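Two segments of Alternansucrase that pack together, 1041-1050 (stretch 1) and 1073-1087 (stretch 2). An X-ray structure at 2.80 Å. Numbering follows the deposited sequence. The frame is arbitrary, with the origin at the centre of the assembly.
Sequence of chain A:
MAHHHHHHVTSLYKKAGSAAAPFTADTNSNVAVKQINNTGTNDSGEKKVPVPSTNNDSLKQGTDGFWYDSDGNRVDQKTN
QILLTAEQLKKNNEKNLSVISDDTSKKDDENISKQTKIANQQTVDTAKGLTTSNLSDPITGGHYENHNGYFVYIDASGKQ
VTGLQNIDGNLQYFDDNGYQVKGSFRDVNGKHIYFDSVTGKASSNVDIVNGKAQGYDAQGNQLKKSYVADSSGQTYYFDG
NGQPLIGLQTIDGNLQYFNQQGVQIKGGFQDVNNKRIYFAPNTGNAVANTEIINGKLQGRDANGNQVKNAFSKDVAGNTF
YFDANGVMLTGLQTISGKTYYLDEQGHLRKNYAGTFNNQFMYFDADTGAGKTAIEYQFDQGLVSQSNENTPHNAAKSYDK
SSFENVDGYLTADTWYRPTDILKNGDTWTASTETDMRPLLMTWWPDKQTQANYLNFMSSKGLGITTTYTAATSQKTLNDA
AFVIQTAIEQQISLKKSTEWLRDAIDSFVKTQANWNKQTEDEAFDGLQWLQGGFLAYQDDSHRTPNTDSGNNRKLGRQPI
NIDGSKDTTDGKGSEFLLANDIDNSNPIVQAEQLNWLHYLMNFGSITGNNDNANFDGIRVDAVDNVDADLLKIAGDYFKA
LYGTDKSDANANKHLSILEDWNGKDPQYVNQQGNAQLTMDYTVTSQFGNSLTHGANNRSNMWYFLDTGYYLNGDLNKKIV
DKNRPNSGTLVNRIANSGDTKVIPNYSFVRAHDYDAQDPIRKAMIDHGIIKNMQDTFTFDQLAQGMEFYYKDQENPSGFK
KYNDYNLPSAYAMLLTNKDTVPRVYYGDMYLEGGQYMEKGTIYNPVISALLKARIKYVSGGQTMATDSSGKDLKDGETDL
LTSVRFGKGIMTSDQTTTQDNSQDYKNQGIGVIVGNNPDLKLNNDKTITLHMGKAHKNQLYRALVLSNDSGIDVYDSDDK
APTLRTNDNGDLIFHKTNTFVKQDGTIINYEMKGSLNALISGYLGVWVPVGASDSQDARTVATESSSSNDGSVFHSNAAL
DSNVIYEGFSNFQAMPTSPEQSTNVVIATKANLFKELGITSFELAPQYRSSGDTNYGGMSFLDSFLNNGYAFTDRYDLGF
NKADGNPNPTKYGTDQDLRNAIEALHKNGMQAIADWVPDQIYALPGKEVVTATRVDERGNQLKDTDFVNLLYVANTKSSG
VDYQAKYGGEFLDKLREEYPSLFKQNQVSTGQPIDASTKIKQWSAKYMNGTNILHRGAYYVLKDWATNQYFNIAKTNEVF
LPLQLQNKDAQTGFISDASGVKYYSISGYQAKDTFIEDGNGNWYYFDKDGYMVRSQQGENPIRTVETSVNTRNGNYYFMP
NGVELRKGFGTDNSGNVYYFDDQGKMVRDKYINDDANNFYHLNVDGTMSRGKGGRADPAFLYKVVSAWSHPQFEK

Stretch 1, residues 1041-1050: DSNVIYEGFS
Stretch 2 (1073-1087) LFKELGITSFELAPQ

Two short β-strands run parallel, their axes at 20°, pairing I1045 with S1081, Y1046 with F1082 and E1047 with E1083 (I1045 CA to S1081 CA 4.8 Å, E1047 CA to E1083 CA 4.7 Å). The stretches bury 761 Å² between them, both sides summed, and nearly all contacting residues are buried in the assembly. Stretch 2 arrives from a helix, where F1074 (chi1 m) offset-stacks on one face of the Y1046 ring, centroids 4.9 Å apart. G1078 is the first residue to leave helical angles, in a Schellman motif whose I1079 N donates to F1074 O (3.1 Å); its positive phi (86/19) would jam a CB against the preceding carbonyl, hence glycine. I1079 (m, p) sets CG1 3.4 Å from Y1046 CB, filling the apolar space beside the tyrosine. T1080 (p) suits the entrance to the sheet: its OG1 donates to N1043 OD1 (2.6 Å) and accepts from V1044 N (3.2 Å), while T1080 N donates to V1044 O (3.0 Å). The extended strand then forms a ladder of hydrogen bonds: S1081 N to V1044 O, 3.3 Å and weak; Y1046 N to S1081 O, 3.0 Å; E1083 N to Y1046 O, 2.7 Å; G1048 N to E1083 O, 2.9 Å. F1082 (t) lies on the same face as Y1046 (t), whose edge meets its ring; a CB on G1048 would clash with F1082 CE1. E1083 (t, t) shares the other face with S1081, I1045 and E1047; E1083 OE2 sits 4.0 Å from E1047 OE2, like charges close together, with E1047 OE2 and E1083 OE1 each hydrogen-bonded elsewhere in the structure. Finally, small A1085 places CB 3.6 Å from the ring centroid of F1049 (p), a CH-π contact.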

# COMPACT_ATOMS: atom_id res chain seq x y z
N ASP A 1041 -3.88 29.05 -20.36
CA ASP A 1041 -2.44 28.87 -20.22
C ASP A 1041 -1.78 29.96 -19.38
O ASP A 1041 -0.69 29.76 -18.85
CB ASP A 1041 -1.75 28.81 -21.57
CG ASP A 1041 -2.13 27.58 -22.40
OD1 ASP A 1041 -2.88 26.70 -21.90
OD2 ASP A 1041 -1.68 27.51 -23.57
N SER A 1042 -2.44 31.11 -19.25
CA SER A 1042 -1.91 32.22 -18.45
C SER A 1042 -2.04 32.00 -16.95
O SER A 1042 -1.57 32.83 -16.17
CB SER A 1042 -2.60 33.52 -18.85
OG SER A 1042 -2.50 33.72 -20.26
N ASN A 1043 -2.69 30.90 -16.54
CA ASN A 1043 -2.81 30.56 -15.13
C ASN A 1043 -1.69 29.69 -14.62
O ASN A 1043 -1.05 28.99 -15.37
CB ASN A 1043 -4.12 29.85 -14.88
CG ASN A 1043 -5.30 30.77 -15.03
OD1 ASN A 1043 -5.62 31.51 -14.10
ND2 ASN A 1043 -5.93 30.74 -16.20
N VAL A 1044 -1.43 29.79 -13.33
CA VAL A 1044 -0.50 28.91 -12.63
C VAL A 1044 -1.09 28.57 -11.27
O VAL A 1044 -1.47 29.47 -10.51
CB VAL A 1044 0.86 29.58 -12.41
CG1 VAL A 1044 1.78 28.63 -11.66
CG2 VAL A 1044 1.47 30.00 -13.73
N ILE A 1045 -1.16 27.28 -10.96
CA ILE A 1045 -1.62 26.84 -9.64
C ILE A 1045 -0.42 26.59 -8.76
O ILE A 1045 0.58 26.05 -9.21
CB ILE A 1045 -2.42 25.53 -9.73
CG1 ILE A 1045 -3.60 25.69 -10.69
CG2 ILE A 1045 -2.95 25.14 -8.37
CD1 ILE A 1045 -4.24 24.38 -11.07
N TYR A 1046 -0.52 26.98 -7.51
CA TYR A 1046 0.52 26.69 -6.55
C TYR A 1046 -0.08 25.76 -5.53
O TYR A 1046 -1.04 26.11 -4.84
CB TYR A 1046 0.99 27.97 -5.88
CG TYR A 1046 2.05 27.81 -4.83
CD1 TYR A 1046 3.33 27.43 -5.17
CD2 TYR A 1046 1.78 28.09 -3.50
CE1 TYR A 1046 4.32 27.31 -4.21
CE2 TYR A 1046 2.77 27.99 -2.54
CZ TYR A 1046 4.04 27.59 -2.90
OH TYR A 1046 5.00 27.48 -1.93
N GLU A 1047 0.48 24.55 -5.47
CA GLU A 1047 0.08 23.59 -4.46
C GLU A 1047 0.93 23.90 -3.26
O GLU A 1047 2.11 23.53 -3.22
CB GLU A 1047 0.39 22.22 -4.98
CG GLU A 1047 -0.09 21.11 -4.08
CD GLU A 1047 0.47 19.77 -4.51
OE1 GLU A 1047 1.55 19.77 -5.11
OE2 GLU A 1047 -0.18 18.74 -4.28
N GLY A 1048 0.34 24.58 -2.28
CA GLY A 1048 1.13 25.27 -1.24
C GLY A 1048 1.13 24.62 0.14
O GLY A 1048 0.75 25.26 1.10
N PHE A 1049 1.50 23.36 0.23
CA PHE A 1049 1.61 22.68 1.47
C PHE A 1049 2.36 21.42 1.19
O PHE A 1049 2.48 21.00 0.05
CB PHE A 1049 0.24 22.35 2.06
CG PHE A 1049 -0.50 21.29 1.31
CD1 PHE A 1049 -1.20 21.59 0.15
CD2 PHE A 1049 -0.52 19.97 1.79
CE1 PHE A 1049 -1.87 20.61 -0.55
CE2 PHE A 1049 -1.22 19.02 1.12
CZ PHE A 1049 -1.89 19.32 -0.06
N SER A 1050 2.86 20.83 2.25
CA SER A 1050 3.50 19.52 2.20
C SER A 1050 2.92 18.69 3.33
O SER A 1050 2.66 19.21 4.41
CB SER A 1050 4.98 19.71 2.42
OG SER A 1050 5.58 18.53 2.90
N LEU A 1073 4.09 37.85 -2.48
CA LEU A 1073 5.18 37.09 -3.13
C LEU A 1073 4.70 36.20 -4.27
O LEU A 1073 5.40 36.05 -5.28
CB LEU A 1073 5.93 36.25 -2.08
CG LEU A 1073 7.07 35.35 -2.59
CD1 LEU A 1073 8.13 36.13 -3.36
CD2 LEU A 1073 7.70 34.61 -1.42
N PHE A 1074 3.51 35.63 -4.12
CA PHE A 1074 2.90 34.75 -5.11
C PHE A 1074 2.23 35.47 -6.27
O PHE A 1074 2.14 34.93 -7.37
CB PHE A 1074 1.89 33.83 -4.43
CG PHE A 1074 2.49 33.05 -3.29
CD1 PHE A 1074 3.57 32.19 -3.52
CD2 PHE A 1074 2.02 33.21 -2.00
CE1 PHE A 1074 4.16 31.53 -2.49
CE2 PHE A 1074 2.60 32.53 -0.97
CZ PHE A 1074 3.67 31.70 -1.22
N LYS A 1075 1.74 36.68 -6.04
CA LYS A 1075 1.22 37.48 -7.13
C LYS A 1075 2.32 37.70 -8.15
O LYS A 1075 2.09 37.54 -9.34
CB LYS A 1075 0.67 38.81 -6.62
CG LYS A 1075 -0.01 39.69 -7.67
CD LYS A 1075 -0.24 41.08 -7.10
CE LYS A 1075 -0.64 42.10 -8.16
NZ LYS A 1075 -2.05 41.90 -8.60
N GLU A 1076 3.51 38.03 -7.66
CA GLU A 1076 4.66 38.36 -8.51
C GLU A 1076 5.32 37.15 -9.19
O GLU A 1076 6.06 37.31 -10.17
CB GLU A 1076 5.68 39.22 -7.74
CG GLU A 1076 5.24 40.70 -7.69
CD GLU A 1076 5.54 41.43 -6.37
OE1 GLU A 1076 5.24 40.89 -5.27
OE2 GLU A 1076 6.07 42.56 -6.43
N LEU A 1077 5.03 35.94 -8.70
CA LEU A 1077 5.41 34.69 -9.39
C LEU A 1077 4.37 34.21 -10.39
O LEU A 1077 4.57 33.22 -11.08
CB LEU A 1077 5.72 33.59 -8.39
CG LEU A 1077 6.96 33.81 -7.51
CD1 LEU A 1077 7.04 32.73 -6.43
CD2 LEU A 1077 8.25 33.85 -8.34
N GLY A 1078 3.25 34.91 -10.48
CA GLY A 1078 2.24 34.62 -11.48
C GLY A 1078 1.24 33.54 -11.06
O GLY A 1078 0.56 32.99 -11.91
N ILE A 1079 1.14 33.27 -9.77
CA ILE A 1079 0.16 32.33 -9.29
C ILE A 1079 -1.17 33.01 -9.44
O ILE A 1079 -1.35 34.12 -8.96
CB ILE A 1079 0.36 31.94 -7.81
CG1 ILE A 1079 1.44 30.88 -7.64
CG2 ILE A 1079 -0.91 31.28 -7.26
CD1 ILE A 1079 2.75 31.15 -8.32
N THR A 1080 -2.10 32.36 -10.14
CA THR A 1080 -3.46 32.85 -10.24
C THR A 1080 -4.44 32.05 -9.37
O THR A 1080 -5.52 32.54 -9.11
CB THR A 1080 -3.95 32.81 -11.69
OG1 THR A 1080 -3.88 31.47 -12.19
CG2 THR A 1080 -3.12 33.75 -12.54
N SER A 1081 -4.06 30.84 -8.95
CA SER A 1081 -4.81 30.06 -7.94
C SER A 1081 -3.93 29.35 -6.91
O SER A 1081 -2.94 28.73 -7.26
CB SER A 1081 -5.71 29.04 -8.62
OG SER A 1081 -6.64 28.53 -7.67
N PHE A 1082 -4.31 29.45 -5.65
CA PHE A 1082 -3.56 28.89 -4.54
C PHE A 1082 -4.27 27.64 -4.04
O PHE A 1082 -5.38 27.71 -3.51
CB PHE A 1082 -3.46 29.89 -3.40
CG PHE A 1082 -2.30 29.63 -2.47
CD1 PHE A 1082 -2.36 28.61 -1.53
CD2 PHE A 1082 -1.15 30.41 -2.52
CE1 PHE A 1082 -1.30 28.39 -0.68
CE2 PHE A 1082 -0.10 30.19 -1.67
CZ PHE A 1082 -0.17 29.18 -0.75
N GLU A 1083 -3.65 26.49 -4.24
CA GLU A 1083 -4.22 25.24 -3.76
C GLU A 1083 -3.77 25.07 -2.34
O GLU A 1083 -2.59 24.80 -2.08
CB GLU A 1083 -3.78 24.05 -4.62
CG GLU A 1083 -4.56 22.78 -4.36
CD GLU A 1083 -3.87 21.53 -4.88
OE1 GLU A 1083 -3.37 21.56 -6.03
OE2 GLU A 1083 -3.80 20.52 -4.13
N LEU A 1084 -4.71 25.26 -1.41
CA LEU A 1084 -4.46 25.12 0.03
C LEU A 1084 -4.68 23.67 0.44
O LEU A 1084 -5.51 22.98 -0.13
CB LEU A 1084 -5.43 25.99 0.83
CG LEU A 1084 -5.25 27.50 0.72
CD1 LEU A 1084 -6.57 28.21 0.70
CD2 LEU A 1084 -4.40 28.04 1.85
N ALA A 1085 -3.95 23.24 1.46
CA ALA A 1085 -4.15 21.93 2.04
C ALA A 1085 -5.61 21.75 2.48
O ALA A 1085 -6.34 22.74 2.63
CB ALA A 1085 -3.23 21.74 3.23
N PRO A 1086 -6.05 20.49 2.66
CA PRO A 1086 -7.37 20.24 3.21
C PRO A 1086 -7.44 20.72 4.64
O PRO A 1086 -6.58 20.36 5.45
CB PRO A 1086 -7.50 18.72 3.16
CG PRO A 1086 -6.08 18.23 3.15
CD PRO A 1086 -5.36 19.24 2.31
N GLN A 1087 -8.44 21.54 4.94
CA GLN A 1087 -8.47 22.29 6.20
C GLN A 1087 -9.24 21.60 7.32
O GLN A 1087 -9.51 22.21 8.37
CB GLN A 1087 -9.09 23.66 5.95
CG GLN A 1087 -8.31 24.50 4.97
CD GLN A 1087 -6.94 24.85 5.49
OE1 GLN A 1087 -6.82 25.36 6.59
NE2 GLN A 1087 -5.91 24.57 4.70
O HOH W 1 0.47 33.56 -14.55
O HOH W 2 -2.16 25.40 2.39